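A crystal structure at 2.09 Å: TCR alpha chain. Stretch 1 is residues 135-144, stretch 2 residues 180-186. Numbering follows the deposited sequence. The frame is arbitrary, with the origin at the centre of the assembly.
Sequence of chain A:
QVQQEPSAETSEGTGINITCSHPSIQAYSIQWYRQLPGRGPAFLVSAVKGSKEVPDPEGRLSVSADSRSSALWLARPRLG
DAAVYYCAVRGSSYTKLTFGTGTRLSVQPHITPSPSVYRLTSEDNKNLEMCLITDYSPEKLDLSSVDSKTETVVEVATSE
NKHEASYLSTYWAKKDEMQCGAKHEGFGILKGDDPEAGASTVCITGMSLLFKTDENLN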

# COMPACT_ATOMS: atom_id res chain seq x y z
N ASP A 135 13.45 -14.27 9.68
CA ASP A 135 14.25 -15.18 8.86
C ASP A 135 13.65 -16.59 8.78
O ASP A 135 14.36 -17.60 8.86
CB ASP A 135 15.69 -15.22 9.37
CG ASP A 135 16.26 -13.83 9.59
OD1 ASP A 135 16.42 -13.10 8.59
OD2 ASP A 135 16.51 -13.46 10.76
N TYR A 136 12.34 -16.65 8.59
CA TYR A 136 11.62 -17.90 8.48
C TYR A 136 11.15 -18.11 7.04
O TYR A 136 11.27 -17.23 6.18
CB TYR A 136 10.41 -17.92 9.43
CG TYR A 136 9.44 -16.78 9.18
CD1 TYR A 136 8.39 -16.92 8.28
CD2 TYR A 136 9.57 -15.57 9.85
CE1 TYR A 136 7.49 -15.89 8.06
CE2 TYR A 136 8.69 -14.53 9.63
CZ TYR A 136 7.65 -14.69 8.74
OH TYR A 136 6.77 -13.65 8.53
N SER A 137 10.59 -19.30 6.80
CA SER A 137 9.98 -19.60 5.51
C SER A 137 8.47 -19.54 5.68
O SER A 137 7.93 -20.29 6.51
CB SER A 137 10.42 -20.97 5.02
OG SER A 137 9.63 -21.41 3.94
N PRO A 138 7.77 -18.67 4.94
CA PRO A 138 6.34 -18.44 5.23
C PRO A 138 5.48 -19.69 5.26
O PRO A 138 4.59 -19.80 6.12
CB PRO A 138 5.91 -17.48 4.10
CG PRO A 138 6.99 -17.57 3.07
CD PRO A 138 8.25 -17.86 3.81
N GLU A 139 5.71 -20.65 4.36
CA GLU A 139 4.86 -21.83 4.31
C GLU A 139 5.13 -22.81 5.44
O GLU A 139 4.31 -23.70 5.69
CB GLU A 139 5.01 -22.54 2.96
CG GLU A 139 6.35 -23.21 2.75
CD GLU A 139 7.40 -22.26 2.23
OE1 GLU A 139 8.59 -22.66 2.16
OE2 GLU A 139 7.06 -21.10 1.90
N LYS A 140 6.26 -22.68 6.13
CA LYS A 140 6.62 -23.59 7.21
C LYS A 140 6.39 -23.00 8.60
O LYS A 140 6.41 -23.74 9.58
CB LYS A 140 8.08 -24.02 7.09
CG LYS A 140 8.42 -24.82 5.85
CD LYS A 140 9.83 -25.36 5.94
CE LYS A 140 10.26 -26.06 4.67
NZ LYS A 140 11.61 -26.67 4.82
N LEU A 141 6.17 -21.69 8.71
CA LEU A 141 5.98 -21.08 10.01
C LEU A 141 4.55 -21.29 10.48
O LEU A 141 3.60 -21.13 9.71
CB LEU A 141 6.31 -19.59 9.97
CG LEU A 141 6.18 -18.86 11.31
CD1 LEU A 141 7.40 -19.12 12.19
CD2 LEU A 141 5.98 -17.36 11.11
N ASP A 142 4.40 -21.63 11.76
CA ASP A 142 3.10 -21.88 12.35
C ASP A 142 2.84 -20.82 13.41
O ASP A 142 3.45 -20.83 14.48
CB ASP A 142 3.00 -23.28 12.95
CG ASP A 142 1.60 -23.61 13.43
OD1 ASP A 142 0.67 -23.58 12.60
OD2 ASP A 142 1.43 -23.89 14.63
N LEU A 143 1.91 -19.92 13.11
CA LEU A 143 1.43 -18.90 14.03
C LEU A 143 -0.06 -19.10 14.22
O LEU A 143 -0.86 -18.15 14.21
CB LEU A 143 1.76 -17.50 13.52
CG LEU A 143 2.34 -16.55 14.57
CD1 LEU A 143 3.35 -17.26 15.45
CD2 LEU A 143 2.98 -15.33 13.91
N SER A 144 -0.43 -20.37 14.38
CA SER A 144 -1.82 -20.78 14.52
C SER A 144 -2.48 -20.13 15.73
O SER A 144 -3.64 -19.72 15.67
CB SER A 144 -1.91 -22.30 14.62
OG SER A 144 -0.92 -22.78 15.50
N CYS A 180 5.48 -15.25 23.48
CA CYS A 180 6.15 -15.10 22.19
C CYS A 180 6.66 -16.47 21.77
O CYS A 180 7.60 -17.00 22.38
CB CYS A 180 7.31 -14.13 22.36
SG CYS A 180 8.10 -13.41 20.95
N GLY A 181 6.07 -17.03 20.72
CA GLY A 181 6.60 -18.26 20.18
C GLY A 181 6.12 -18.53 18.77
O GLY A 181 5.33 -17.77 18.20
N ALA A 182 6.61 -19.65 18.25
CA ALA A 182 6.12 -20.22 17.00
C ALA A 182 6.69 -21.62 16.84
O ALA A 182 7.63 -22.01 17.54
CB ALA A 182 6.48 -19.35 15.79
N LYS A 183 6.10 -22.37 15.92
CA LYS A 183 6.64 -23.66 15.51
C LYS A 183 6.97 -23.63 14.03
O LYS A 183 6.20 -23.09 13.23
CB LYS A 183 5.68 -24.82 15.83
CG LYS A 183 5.37 -24.92 17.30
CD LYS A 183 3.94 -25.35 17.55
CE LYS A 183 3.81 -26.85 17.43
NZ LYS A 183 2.54 -27.36 18.02
N HIS A 184 8.13 -24.18 13.67
CA HIS A 184 8.63 -24.10 12.30
C HIS A 184 9.21 -25.44 11.89
O HIS A 184 10.07 -25.98 12.59
CB HIS A 184 9.69 -22.99 12.17
CG HIS A 184 10.03 -22.63 10.75
ND1 HIS A 184 10.76 -23.47 9.93
CD2 HIS A 184 9.77 -21.52 10.03
CE1 HIS A 184 10.92 -22.89 8.75
NE2 HIS A 184 10.33 -21.71 8.79
N GLU A 185 8.71 -25.97 10.78
CA GLU A 185 9.15 -27.25 10.23
C GLU A 185 10.67 -27.32 10.18
O GLU A 185 11.33 -26.49 9.54
CB GLU A 185 8.57 -27.43 8.83
CG GLU A 185 8.82 -28.79 8.20
CD GLU A 185 7.82 -29.12 7.11
OE1 GLU A 185 6.91 -29.93 7.36
OE2 GLU A 185 7.95 -28.56 6.00
N GLY A 186 11.23 -28.32 10.86
CA GLY A 186 12.65 -28.55 10.87
C GLY A 186 13.41 -27.78 11.93
O GLY A 186 14.65 -27.83 11.94

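The two stretches, at least 38 residues apart in sequence wherever they touch, meet as a short antiparallel ladder and bury 470 Å² between them. Leu141 faces His184 as a non-hydrogen-bonded pair, with CA atoms 4.6 Å apart, and Asp142 faces Lys183 as a hydrogen-bonded pair, with CA atoms 5.1 Å apart. The Asp142–Lys183 pair is lopsided: Asp142 N donates to Lys183 O at 2.7 Å, whereas the return bond from Lys183 N to Asp142 O is weak at 3.4 Å. Two residues further along each stretch, Glu185 N makes another weak bond, 3.4 Å to Lys140 O. That same carbonyl also receives a CA-H...O contact, with His184 CA 3.5 Å from Lys140 O, so a single carbonyl oxygen is approached by two successive residues of the other stretch.

His184 covers the most surface and organises the loop that precedes the first strand. Its chi1 of -167° (t) carries the imidazole to where Ser137 N donates to His184 NE2 at 3.1 Å, nearly linearly and close to the ring plane, as the in-plane lone pair of an unprotonated ring nitrogen requires. The other nitrogen is a donor: His184 ND1 bonds to Glu185 O at 3.1 Å within its own stretch. Histidine suits this buried place because one neutral ring can accept at one nitrogen and donate at the other. The loop it holds is itself a turn, closed by a 2.9 Å bond from Lys140 N to Ser137 O.

Lys140, second in covered area, points toward the other stretch and lays its aliphatic base over one face of that imidazole. Lys140 CB lies 3.8 Å from the centroid of the His184 ring, 25° off the normal, a CH-pi contact between an aliphatic methylene and the pi cloud, favoured by dispersion and close packing over the ring face. Beyond it the lysine chain runs almost fully extended, passing Glu185 so that Lys140 CE comes within 3.7 Å of Glu185 OE2. Lys140 NZ remains 4.3 Å from Glu185 OE2: the opposite charges can attract, but the separation is too long for a salt bridge. A long side chain with an apolar stem and a charged tip thus serves both neighbours.

On the sheet face that carries Lys183 and Asp142, the lysine's methylenes pass the carboxylate, with Lys183 CD 4.1 Å from Asp142 OD2. That same oxygen accepts a 2.7 Å bond from Ser144 OG. Ala182 supplies a small apolar contact: its CB lies 3.7 Å from Leu141 CD1 and 3.8 Å from Leu143 CD1, a methyl group compact enough to fit against both leucines.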